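Local structure of probable N-acetyl-gamma-glutamyl-phosphate reductase, chloroplastic (Arabidopsis thaliana, 1XYG) at residues Val44-Gln55 / Leu69-Phe80; Ala85-Gln96 / Leu106-Phe115. The protein probably catalyses the NADPH-dependent reductive dephosphorylation of N-acetyl-L-glutamyl 5-phosphate to the 5-semialdehyde, a step of chloroplast arginine biosynthesis. All coordinates share one frame; numbering follows the deposited sequence.

Overall arrangement
Both contacts belong to the NAD-binding Rossmann-like domain and reach its parallel sheet, their centres about 15 Å apart. Contact 1 is a surface contact, about 24 Å from the chain centre, where a loop lies against strand 42-47, an outermost strand of the sheet within the chain. Contact 2 lies about 13 Å from that centre, is mostly buried, and pairs two interior strands. The chemistry follows the place: contact 1 combines a single backbone bridge, two bridging waters and aliphatic packing, whereas contact 2 continues regular strand pairing into a cluster of carboxylate-centred bonds. They touch where Phe80 of contact 1 packs on Val86 and Leu106 of contact 2.

Contact 1: residues Val44-Gln55 / Leu69-Phe80; sequences VTLMTADRKAGQ and LPTLVSVKDADF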
loop_
_atom_site.group_PDB
_atom_site.type_symbol
_atom_site.label_atom_id
_atom_site.label_comp_id
_atom_site.label_asym_id
_atom_site.label_seq_id
_atom_site.Cartn_x
_atom_site.Cartn_y
_atom_site.Cartn_z
ATOM N N VAL A 44 -13.210 -22.389 -21.262
ATOM C CA VAL A 44 -14.228 -22.478 -20.223
ATOM C C VAL A 44 -15.620 -22.446 -20.857
ATOM O O VAL A 44 -15.984 -21.472 -21.514
ATOM C CB VAL A 44 -14.125 -21.301 -19.234
ATOM C CG1 VAL A 44 -15.211 -21.425 -18.170
ATOM C CG2 VAL A 44 -12.752 -21.279 -18.587
ATOM N N THR A 45 -16.396 -23.506 -20.652
ATOM C CA THR A 45 -17.737 -23.586 -21.223
ATOM C C THR A 45 -18.818 -23.704 -20.150
ATOM O O THR A 45 -20.007 -23.579 -20.436
ATOM C CB THR A 45 -17.878 -24.791 -22.191
ATOM O OG1 THR A 45 -17.526 -26.002 -21.507
ATOM C CG2 THR A 45 -16.988 -24.608 -23.413
ATOM N N LEU A 46 -18.403 -23.935 -18.911
ATOM C CA LEU A 46 -19.349 -24.077 -17.809
ATOM C C LEU A 46 -18.790 -23.496 -16.499
ATOM O O LEU A 46 -17.674 -23.820 -16.100
ATOM C CB LEU A 46 -19.687 -25.552 -17.618
ATOM C CG LEU A 46 -20.641 -25.840 -16.464
ATOM C CD1 LEU A 46 -21.901 -25.000 -16.624
ATOM C CD2 LEU A 46 -20.971 -27.318 -16.439
ATOM N N MET A 47 -19.568 -22.649 -15.823
ATOM C CA MET A 47 -19.115 -22.026 -14.573
ATOM C C MET A 47 -20.167 -21.990 -13.452
ATOM O O MET A 47 -21.319 -21.595 -13.675
ATOM C CB MET A 47 -18.640 -20.589 -14.828
ATOM C CG MET A 47 -17.454 -20.444 -15.763
ATOM S SD MET A 47 -16.763 -18.760 -15.755
ATOM C CE MET A 47 -18.138 -17.763 -16.347
ATOM N N THR A 48 -19.740 -22.368 -12.246
ATOM C CA THR A 48 -20.594 -22.411 -11.051
ATOM C C THR A 48 -20.321 -21.309 -10.006
ATOM O O THR A 48 -19.170 -20.952 -9.745
ATOM C CB THR A 48 -20.441 -23.754 -10.308
ATOM O OG1 THR A 48 -20.874 -24.834 -11.138
ATOM C CG2 THR A 48 -21.257 -23.748 -9.072
ATOM N N ALA A 49 -21.395 -20.798 -9.403
ATOM C CA ALA A 49 -21.322 -19.775 -8.358
ATOM C C ALA A 49 -22.450 -20.035 -7.362
ATOM O O ALA A 49 -23.465 -20.645 -7.699
ATOM C CB ALA A 49 -21.461 -18.383 -8.951
ATOM N N ASP A 50 -22.280 -19.566 -6.134
ATOM C CA ASP A 50 -23.291 -19.785 -5.113
ATOM C C ASP A 50 -24.331 -18.659 -5.048
ATOM O O ASP A 50 -25.378 -18.730 -5.700
ATOM C CB ASP A 50 -22.610 -19.969 -3.755
ATOM C CG ASP A 50 -23.556 -20.486 -2.696
ATOM O OD1 ASP A 50 -24.317 -21.436 -2.990
ATOM O OD2 ASP A 50 -23.531 -19.947 -1.570
ATOM N N ARG A 51 -24.040 -17.626 -4.264
ATOM C CA ARG A 51 -24.957 -16.501 -4.112
ATOM C C ARG A 51 -25.073 -15.710 -5.398
ATOM O O ARG A 51 -26.119 -15.134 -5.691
ATOM C CB ARG A 51 -24.470 -15.577 -3.000
ATOM C CG ARG A 51 -24.035 -16.326 -1.771
ATOM C CD ARG A 51 -23.691 -15.389 -0.639
ATOM N NE ARG A 51 -23.057 -16.121 0.451
ATOM C CZ ARG A 51 -22.826 -15.620 1.656
ATOM N NH1 ARG A 51 -23.182 -14.375 1.932
ATOM N NH2 ARG A 51 -22.226 -16.360 2.579
ATOM N N LYS A 52 -23.994 -15.690 -6.172
ATOM C CA LYS A 52 -23.981 -14.936 -7.414
ATOM C C LYS A 52 -24.344 -15.747 -8.649
ATOM O O LYS A 52 -24.025 -15.354 -9.768
ATOM C CB LYS A 52 -22.620 -14.261 -7.576
ATOM C CG LYS A 52 -22.351 -13.257 -6.464
ATOM C CD LYS A 52 -20.953 -12.679 -6.513
ATOM C CE LYS A 52 -20.726 -11.744 -5.333
ATOM N NZ LYS A 52 -19.356 -11.156 -5.323
ATOM N N ALA A 53 -25.016 -16.876 -8.444
ATOM C CA ALA A 53 -25.447 -17.706 -9.562
ATOM C C ALA A 53 -26.451 -16.870 -10.340
ATOM O O ALA A 53 -27.152 -16.042 -9.757
ATOM C CB ALA A 53 -26.112 -18.976 -9.059
ATOM N N GLY A 54 -26.514 -17.079 -11.650
ATOM C CA GLY A 54 -27.440 -16.324 -12.474
ATOM C C GLY A 54 -26.855 -14.992 -12.901
ATOM O O GLY A 54 -27.384 -14.327 -13.791
ATOM N N GLN A 55 -25.762 -14.590 -12.266
ATOM C CA GLN A 55 -25.124 -13.331 -12.609
ATOM C C GLN A 55 -24.083 -13.503 -13.698
ATOM O O GLN A 55 -23.479 -14.567 -13.841
ATOM C CB GLN A 55 -24.443 -12.711 -11.388
ATOM C CG GLN A 55 -25.380 -12.073 -10.389
ATOM C CD GLN A 55 -24.627 -11.340 -9.297
ATOM O OE1 GLN A 55 -23.820 -10.449 -9.575
ATOM N NE2 GLN A 55 -24.888 -11.706 -8.047
ATOM N N LEU A 69 -17.730 -15.030 -21.600
ATOM C CA LEU A 69 -17.898 -16.210 -20.759
ATOM C C LEU A 69 -19.353 -16.592 -20.567
ATOM O O LEU A 69 -20.253 -15.805 -20.828
ATOM C CB LEU A 69 -17.258 -15.953 -19.393
ATOM C CG LEU A 69 -15.760 -15.639 -19.410
ATOM C CD1 LEU A 69 -15.324 -15.103 -18.058
ATOM C CD2 LEU A 69 -15.009 -16.899 -19.791
ATOM N N PRO A 70 -19.601 -17.807 -20.060
ATOM C CA PRO A 70 -20.962 -18.297 -19.826
ATOM C C PRO A 70 -21.582 -17.606 -18.637
ATOM O O PRO A 70 -20.886 -16.955 -17.865
ATOM C CB PRO A 70 -20.762 -19.789 -19.558
ATOM C CG PRO A 70 -19.416 -20.073 -20.158
ATOM C CD PRO A 70 -18.630 -18.876 -19.808
ATOM N N THR A 71 -22.897 -17.742 -18.504
ATOM C CA THR A 71 -23.634 -17.142 -17.403
ATOM C C THR A 71 -23.418 -18.108 -16.243
ATOM O O THR A 71 -23.398 -19.317 -16.451
ATOM C CB THR A 71 -25.144 -17.045 -17.753
ATOM O OG1 THR A 71 -25.304 -16.255 -18.935
ATOM C CG2 THR A 71 -25.919 -16.412 -16.615
ATOM N N LEU A 72 -23.230 -17.598 -15.033
ATOM C CA LEU A 72 -23.026 -18.472 -13.874
ATOM C C LEU A 72 -24.292 -19.220 -13.489
ATOM O O LEU A 72 -25.383 -18.652 -13.485
ATOM C CB LEU A 72 -22.551 -17.651 -12.676
ATOM C CG LEU A 72 -21.199 -16.963 -12.850
ATOM C CD1 LEU A 72 -21.078 -15.831 -11.851
ATOM C CD2 LEU A 72 -20.081 -17.979 -12.680
ATOM N N VAL A 73 -24.141 -20.500 -13.171
ATOM C CA VAL A 73 -25.280 -21.308 -12.760
ATOM C C VAL A 73 -24.987 -21.899 -11.392
ATOM O O VAL A 73 -23.882 -21.756 -10.860
ATOM C CB VAL A 73 -25.553 -22.473 -13.739
ATOM C CG1 VAL A 73 -25.664 -21.940 -15.159
ATOM C CG2 VAL A 73 -24.461 -23.532 -13.628
ATOM N N SER A 74 -25.987 -22.567 -10.833
ATOM C CA SER A 74 -25.862 -23.202 -9.536
ATOM C C SER A 74 -25.315 -24.610 -9.732
ATOM O O SER A 74 -25.606 -25.249 -10.745
ATOM C CB SER A 74 -27.235 -23.267 -8.868
ATOM O OG SER A 74 -27.192 -24.046 -7.689
ATOM N N VAL A 75 -24.518 -25.089 -8.779
ATOM C CA VAL A 75 -23.971 -26.442 -8.855
ATOM C C VAL A 75 -25.098 -27.435 -9.118
ATOM O O VAL A 75 -24.939 -28.385 -9.880
ATOM C CB VAL A 75 -23.312 -26.896 -7.535
ATOM C CG1 VAL A 75 -22.775 -28.305 -7.690
ATOM C CG2 VAL A 75 -22.206 -25.959 -7.149
ATOM N N LYS A 76 -26.235 -27.217 -8.467
ATOM C CA LYS A 76 -27.371 -28.111 -8.619
ATOM C C LYS A 76 -27.961 -28.129 -10.029
ATOM O O LYS A 76 -28.583 -29.117 -10.422
ATOM C CB LYS A 76 -28.454 -27.750 -7.602
ATOM C CG LYS A 76 -28.031 -27.964 -6.158
ATOM C CD LYS A 76 -29.164 -27.626 -5.209
ATOM C CE LYS A 76 -28.770 -27.856 -3.760
ATOM N NZ LYS A 76 -29.899 -27.519 -2.846
ATOM N N ASP A 77 -27.760 -27.055 -10.793
ATOM C CA ASP A 77 -28.300 -26.982 -12.152
ATOM C C ASP A 77 -27.268 -27.173 -13.266
ATOM O O ASP A 77 -27.592 -27.020 -14.444
ATOM C CB ASP A 77 -29.014 -25.643 -12.371
ATOM C CG ASP A 77 -30.213 -25.462 -11.461
ATOM O OD1 ASP A 77 -30.925 -26.455 -11.205
ATOM O OD2 ASP A 77 -30.451 -24.323 -11.011
ATOM N N ALA A 78 -26.036 -27.515 -12.899
ATOM C CA ALA A 78 -24.974 -27.703 -13.881
ATOM C C ALA A 78 -24.928 -29.114 -14.442
ATOM O O ALA A 78 -24.989 -30.087 -13.693
ATOM C CB ALA A 78 -23.634 -27.358 -13.261
ATOM N N ASP A 79 -24.817 -29.216 -15.767
ATOM C CA ASP A 79 -24.734 -30.512 -16.441
ATOM C C ASP A 79 -23.265 -30.793 -16.768
ATOM O O ASP A 79 -22.704 -30.220 -17.708
ATOM C CB ASP A 79 -25.550 -30.509 -17.734
ATOM C CG ASP A 79 -25.750 -31.904 -18.291
ATOM O OD1 ASP A 79 -24.754 -32.646 -18.411
ATOM O OD2 ASP A 79 -26.902 -32.263 -18.608
ATOM N N PHE A 80 -22.658 -31.688 -15.996
ATOM C CA PHE A 80 -21.251 -32.018 -16.166
ATOM C C PHE A 80 -20.879 -32.967 -17.297
ATOM O O PHE A 80 -19.698 -33.256 -17.502
ATOM C CB PHE A 80 -20.699 -32.519 -14.832
ATOM C CG PHE A 80 -20.612 -31.439 -13.794
ATOM C CD1 PHE A 80 -19.657 -30.433 -13.906
ATOM C CD2 PHE A 80 -21.531 -31.379 -12.752
ATOM C CE1 PHE A 80 -19.624 -29.385 -13.002
ATOM C CE2 PHE A 80 -21.501 -30.324 -11.839
ATOM C CZ PHE A 80 -20.546 -29.328 -11.966
HETATM O O HOH W 1 -22.038 -21.969 -16.883
HETATM O O HOH W 2 -23.906 -23.312 -6.612
#
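Thr48 and Val73 form a single backbone bridge at strand 42-47, an outermost strand of the Rossmann-like parallel sheet within this chain. Two bonds define it: Val73 N donates to Met47 O (3.1 Å, 169° at the hydrogen) and Ala49 N donates to Val73 O (3.0 Å). The tight part is aliphatic. Leu72 points into segment 44-55, CD2 meeting Met47 CB at 3.7 Å and CD1 meeting Ala49 CB at 3.9 Å, while Val60 of helix 57-60 packs on it too. Met47 reaches the loop by a bend at its thioether (chi3 -62°), which brings CE against Leu69 CB and Pro70 CD; Val33 of helix 27-37 touches both Met47 and Leu69. Leu46 CD2 meets Ala78 CB and lies obliquely to the Phe80 ring. Thr48 OG1, buried beside Val75 and Ala78, has no partner in the model.

The more exposed side, around Thr71 and Gly54, relies mainly on backbone. The turns through Asp50-Gln55 bring Gly54 N to Leu72 O (2.7 Å), with the donor 49° above the carbonyl plane, and Leu72 N donates to Gln55 O. Lys52 turns its amine away, to a salt bridge with Glu203 of the second subunit. Water mediates as well: one molecule joins Ala49 O to Val75 N, and another accepts from Met47 N at 2.8 Å and donates to Thr71 O at 3.0 Å.

Contact 2: residues Ala85-Gln96 / Leu106-Phe115; sequences AVFCCLPHGTTQ and LKIVDLSADF
Asp114 OD2 accepts from Gly93 N at 2.6 Å, on the syn side of the carboxylate and 23° out of its plane. Tyr123 holds OD1, so both oxygens are engaged, and Gln96 NE2 donates in its amide plane to the backbone oxygen Asp114 O (2.8 Å), while Gln96 OE1 accepts from Lys132 N. The same glutamine lays CG over one face of the Phe115 ring, a CH-pi contact.

These groups lie past the C-terminal ends of the strands in a Rossmann-like beta-alpha-beta unit. Strands 85-88 and 107-110 run parallel, 12° apart, joined by Val86 N to Lys107 O, Val109 N to Val86 O and Cys88 N to Val109 O; Leu111 N extends the pattern to Cys88 O (2.8 Å).

At the end of strand 107-110, Asp110 directs its carboxylate opposite its backbone N (chi1 177°), facing Thr95 CG2. Its OD1 accepts from Ser112 N, met from above the carboxylate plane, making an Asx turn, while OD2 accepts from Ser112 OG at 2.6 Å. That hydroxyl also accepts from Asp114 N, an ST turn. With alanine in place of this aspartate, Ser112 N and OG would probably lose these acceptors, leaving the hydroxyl its bond with Asp114 N.

Ser112 OG thus links the Asp110 carboxylate to Asp114 N, consistent with a restrained backbone there; nearby His92, itself poorly ordered, has its side chain about 9 Å from that of Cys163, the probable active-site residue.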
loop_
_atom_site.group_PDB
_atom_site.type_symbol
_atom_site.label_atom_id
_atom_site.label_comp_id
_atom_site.label_asym_id
_atom_site.label_seq_id
_atom_site.Cartn_x
_atom_site.Cartn_y
_atom_site.Cartn_z
ATOM N N ALA A 85 -13.000 -31.667 -18.692
ATOM C CA ALA A 85 -12.234 -31.623 -17.452
ATOM C C ALA A 85 -12.833 -30.552 -16.542
ATOM O O ALA A 85 -13.498 -29.624 -17.002
ATOM C CB ALA A 85 -10.764 -31.321 -17.741
ATOM N N VAL A 86 -12.585 -30.681 -15.246
ATOM C CA VAL A 86 -13.125 -29.744 -14.274
ATOM C C VAL A 86 -12.108 -29.234 -13.259
ATOM O O VAL A 86 -11.227 -29.970 -12.819
ATOM C CB VAL A 86 -14.298 -30.408 -13.499
ATOM C CG1 VAL A 86 -14.544 -29.682 -12.196
ATOM C CG2 VAL A 86 -15.563 -30.413 -14.348
ATOM N N PHE A 87 -12.240 -27.958 -12.908
ATOM C CA PHE A 87 -11.402 -27.320 -11.899
ATOM C C PHE A 87 -12.372 -27.029 -10.763
ATOM O O PHE A 87 -13.410 -26.399 -10.975
ATOM C CB PHE A 87 -10.823 -25.991 -12.400
ATOM C CG PHE A 87 -9.608 -26.135 -13.278
ATOM C CD1 PHE A 87 -8.419 -26.648 -12.768
ATOM C CD2 PHE A 87 -9.647 -25.733 -14.610
ATOM C CE1 PHE A 87 -7.276 -26.754 -13.570
ATOM C CE2 PHE A 87 -8.511 -25.833 -15.427
ATOM C CZ PHE A 87 -7.322 -26.346 -14.904
ATOM N N CYS A 88 -12.057 -27.488 -9.564
ATOM C CA CYS A 88 -12.945 -27.230 -8.445
ATOM C C CYS A 88 -12.353 -26.222 -7.465
ATOM O O CYS A 88 -11.284 -26.445 -6.893
ATOM C CB CYS A 88 -13.279 -28.532 -7.715
ATOM S SG CYS A 88 -14.329 -28.256 -6.276
ATOM N N CYS A 89 -13.056 -25.110 -7.275
ATOM C CA CYS A 89 -12.603 -24.066 -6.363
ATOM C C CYS A 89 -13.608 -23.804 -5.243
ATOM O O CYS A 89 -13.809 -22.659 -4.857
ATOM C CB CYS A 89 -12.345 -22.764 -7.131
ATOM S SG CYS A 89 -11.053 -22.858 -8.402
ATOM N N LEU A 90 -14.241 -24.852 -4.729
ATOM C CA LEU A 90 -15.216 -24.703 -3.649
ATOM C C LEU A 90 -14.481 -24.735 -2.304
ATOM O O LEU A 90 -13.284 -25.030 -2.247
ATOM C CB LEU A 90 -16.251 -25.830 -3.729
ATOM C CG LEU A 90 -17.074 -25.766 -5.020
ATOM C CD1 LEU A 90 -17.967 -26.987 -5.150
ATOM C CD2 LEU A 90 -17.895 -24.485 -5.007
ATOM N N PRO A 91 -15.175 -24.388 -1.209
ATOM C CA PRO A 91 -14.509 -24.409 0.096
ATOM C C PRO A 91 -14.312 -25.824 0.631
ATOM O O PRO A 91 -14.879 -26.788 0.102
ATOM C CB PRO A 91 -15.448 -23.593 0.977
ATOM C CG PRO A 91 -16.098 -22.652 -0.006
ATOM C CD PRO A 91 -16.395 -23.562 -1.151
ATOM N N HIS A 92 -13.510 -25.924 1.686
ATOM C CA HIS A 92 -13.194 -27.185 2.336
ATOM C C HIS A 92 -14.421 -27.734 3.072
ATOM O O HIS A 92 -14.966 -27.072 3.946
ATOM C CB HIS A 92 -12.036 -26.963 3.324
ATOM C CG HIS A 92 -10.958 -26.052 2.798
ATOM N ND1 HIS A 92 -10.449 -26.167 1.524
ATOM C CD2 HIS A 92 -10.315 -25.003 3.366
ATOM C CE1 HIS A 92 -9.541 -25.226 1.323
ATOM N NE2 HIS A 92 -9.440 -24.506 2.424
ATOM N N GLY A 93 -14.862 -28.932 2.702
ATOM C CA GLY A 93 -16.010 -29.540 3.358
ATOM C C GLY A 93 -17.283 -29.538 2.537
ATOM O O GLY A 93 -18.377 -29.710 3.068
ATOM N N THR A 94 -17.124 -29.364 1.234
ATOM C CA THR A 94 -18.229 -29.317 0.300
ATOM C C THR A 94 -17.812 -30.170 -0.879
ATOM O O THR A 94 -18.595 -30.923 -1.458
ATOM C CB THR A 94 -18.411 -27.879 -0.208
ATOM O OG1 THR A 94 -18.606 -26.999 0.905
ATOM C CG2 THR A 94 -19.580 -27.781 -1.156
ATOM N N THR A 95 -16.537 -30.023 -1.204
ATOM C CA THR A 95 -15.885 -30.683 -2.320
ATOM C C THR A 95 -15.981 -32.204 -2.387
ATOM O O THR A 95 -16.129 -32.767 -3.475
ATOM C CB THR A 95 -14.401 -30.260 -2.362
ATOM O OG1 THR A 95 -14.321 -28.839 -2.571
ATOM C CG2 THR A 95 -13.672 -30.964 -3.461
ATOM N N GLN A 96 -15.900 -32.870 -1.241
ATOM C CA GLN A 96 -15.951 -34.326 -1.226
ATOM C C GLN A 96 -17.216 -34.957 -1.799
ATOM O O GLN A 96 -17.132 -35.819 -2.676
ATOM C CB GLN A 96 -15.706 -34.849 0.192
ATOM C CG GLN A 96 -14.231 -35.109 0.517
ATOM C CD GLN A 96 -13.958 -35.181 2.009
ATOM O OE1 GLN A 96 -14.850 -35.486 2.796
ATOM N NE2 GLN A 96 -12.720 -34.906 2.404
ATOM N N LEU A 106 -14.696 -37.644 -16.366
ATOM C CA LEU A 106 -14.067 -36.354 -16.152
ATOM C C LEU A 106 -12.714 -36.403 -15.470
ATOM O O LEU A 106 -12.511 -37.165 -14.526
ATOM C CB LEU A 106 -14.980 -35.468 -15.311
ATOM C CG LEU A 106 -16.214 -34.856 -15.963
ATOM C CD1 LEU A 106 -17.019 -34.100 -14.901
ATOM C CD2 LEU A 106 -15.779 -33.921 -17.099
ATOM N N LYS A 107 -11.786 -35.589 -15.966
ATOM C CA LYS A 107 -10.477 -35.459 -15.336
ATOM C C LYS A 107 -10.732 -34.305 -14.363
ATOM O O LYS A 107 -11.249 -33.257 -14.754
ATOM C CB LYS A 107 -9.400 -35.083 -16.357
ATOM C CG LYS A 107 -8.947 -36.241 -17.241
ATOM C CD LYS A 107 -8.318 -37.352 -16.418
ATOM C CE LYS A 107 -7.815 -38.492 -17.290
ATOM N NZ LYS A 107 -6.749 -38.044 -18.222
ATOM N N ILE A 108 -10.372 -34.492 -13.100
ATOM C CA ILE A 108 -10.644 -33.473 -12.094
ATOM C C ILE A 108 -9.453 -32.971 -11.289
ATOM O O ILE A 108 -8.632 -33.751 -10.804
ATOM C CB ILE A 108 -11.693 -33.984 -11.068
ATOM C CG1 ILE A 108 -12.948 -34.474 -11.791
ATOM C CG2 ILE A 108 -12.048 -32.874 -10.084
ATOM C CD1 ILE A 108 -13.876 -35.280 -10.905
ATOM N N VAL A 109 -9.369 -31.654 -11.151
ATOM C CA VAL A 109 -8.326 -31.051 -10.346
ATOM C C VAL A 109 -9.034 -30.232 -9.279
ATOM O O VAL A 109 -9.637 -29.193 -9.562
ATOM C CB VAL A 109 -7.380 -30.142 -11.165
ATOM C CG1 VAL A 109 -6.482 -29.342 -10.207
ATOM C CG2 VAL A 109 -6.493 -31.008 -12.072
ATOM N N ASP A 110 -8.986 -30.731 -8.052
ATOM C CA ASP A 110 -9.622 -30.053 -6.935
ATOM C C ASP A 110 -8.633 -29.118 -6.263
ATOM O O ASP A 110 -7.583 -29.554 -5.798
ATOM C CB ASP A 110 -10.139 -31.068 -5.912
ATOM C CG ASP A 110 -10.741 -30.399 -4.680
ATOM O OD1 ASP A 110 -11.347 -29.321 -4.831
ATOM O OD2 ASP A 110 -10.620 -30.952 -3.566
ATOM N N LEU A 111 -8.964 -27.831 -6.221
ATOM C CA LEU A 111 -8.086 -26.857 -5.590
ATOM C C LEU A 111 -8.308 -26.754 -4.085
ATOM O O LEU A 111 -7.522 -26.109 -3.387
ATOM C CB LEU A 111 -8.257 -25.474 -6.224
ATOM C CG LEU A 111 -7.540 -25.301 -7.560
ATOM C CD1 LEU A 111 -8.422 -25.819 -8.687
ATOM C CD2 LEU A 111 -7.207 -23.834 -7.764
ATOM N N SER A 112 -9.368 -27.392 -3.586
ATOM C CA SER A 112 -9.655 -27.354 -2.152
ATOM C C SER A 112 -8.661 -28.269 -1.442
ATOM O O SER A 112 -7.831 -28.910 -2.079
ATOM C CB SER A 112 -11.074 -27.843 -1.855
ATOM O OG SER A 112 -11.084 -29.247 -1.649
ATOM N N ALA A 113 -8.756 -28.338 -0.124
ATOM C CA ALA A 113 -7.854 -29.171 0.658
ATOM C C ALA A 113 -8.458 -30.528 1.021
ATOM O O ALA A 113 -7.763 -31.403 1.542
ATOM C CB ALA A 113 -7.460 -28.432 1.920
ATOM N N ASP A 114 -9.743 -30.706 0.729
ATOM C CA ASP A 114 -10.469 -31.929 1.077
ATOM C C ASP A 114 -9.920 -33.278 0.619
ATOM O O ASP A 114 -10.310 -34.310 1.167
ATOM C CB ASP A 114 -11.928 -31.832 0.610
ATOM C CG ASP A 114 -12.829 -31.133 1.598
ATOM O OD1 ASP A 114 -12.373 -30.788 2.708
ATOM O OD2 ASP A 114 -14.015 -30.937 1.253
ATOM N N PHE A 115 -9.048 -33.302 -0.384
ATOM C CA PHE A 115 -8.503 -34.578 -0.858
ATOM C C PHE A 115 -6.981 -34.661 -0.758
ATOM O O PHE A 115 -6.370 -35.587 -1.289
ATOM C CB PHE A 115 -8.923 -34.830 -2.313
ATOM C CG PHE A 115 -10.336 -35.321 -2.471
ATOM C CD1 PHE A 115 -10.671 -36.628 -2.136
ATOM C CD2 PHE A 115 -11.330 -34.476 -2.961
ATOM C CE1 PHE A 115 -11.972 -37.092 -2.285
ATOM C CE2 PHE A 115 -12.635 -34.925 -3.113
ATOM C CZ PHE A 115 -12.959 -36.238 -2.775
#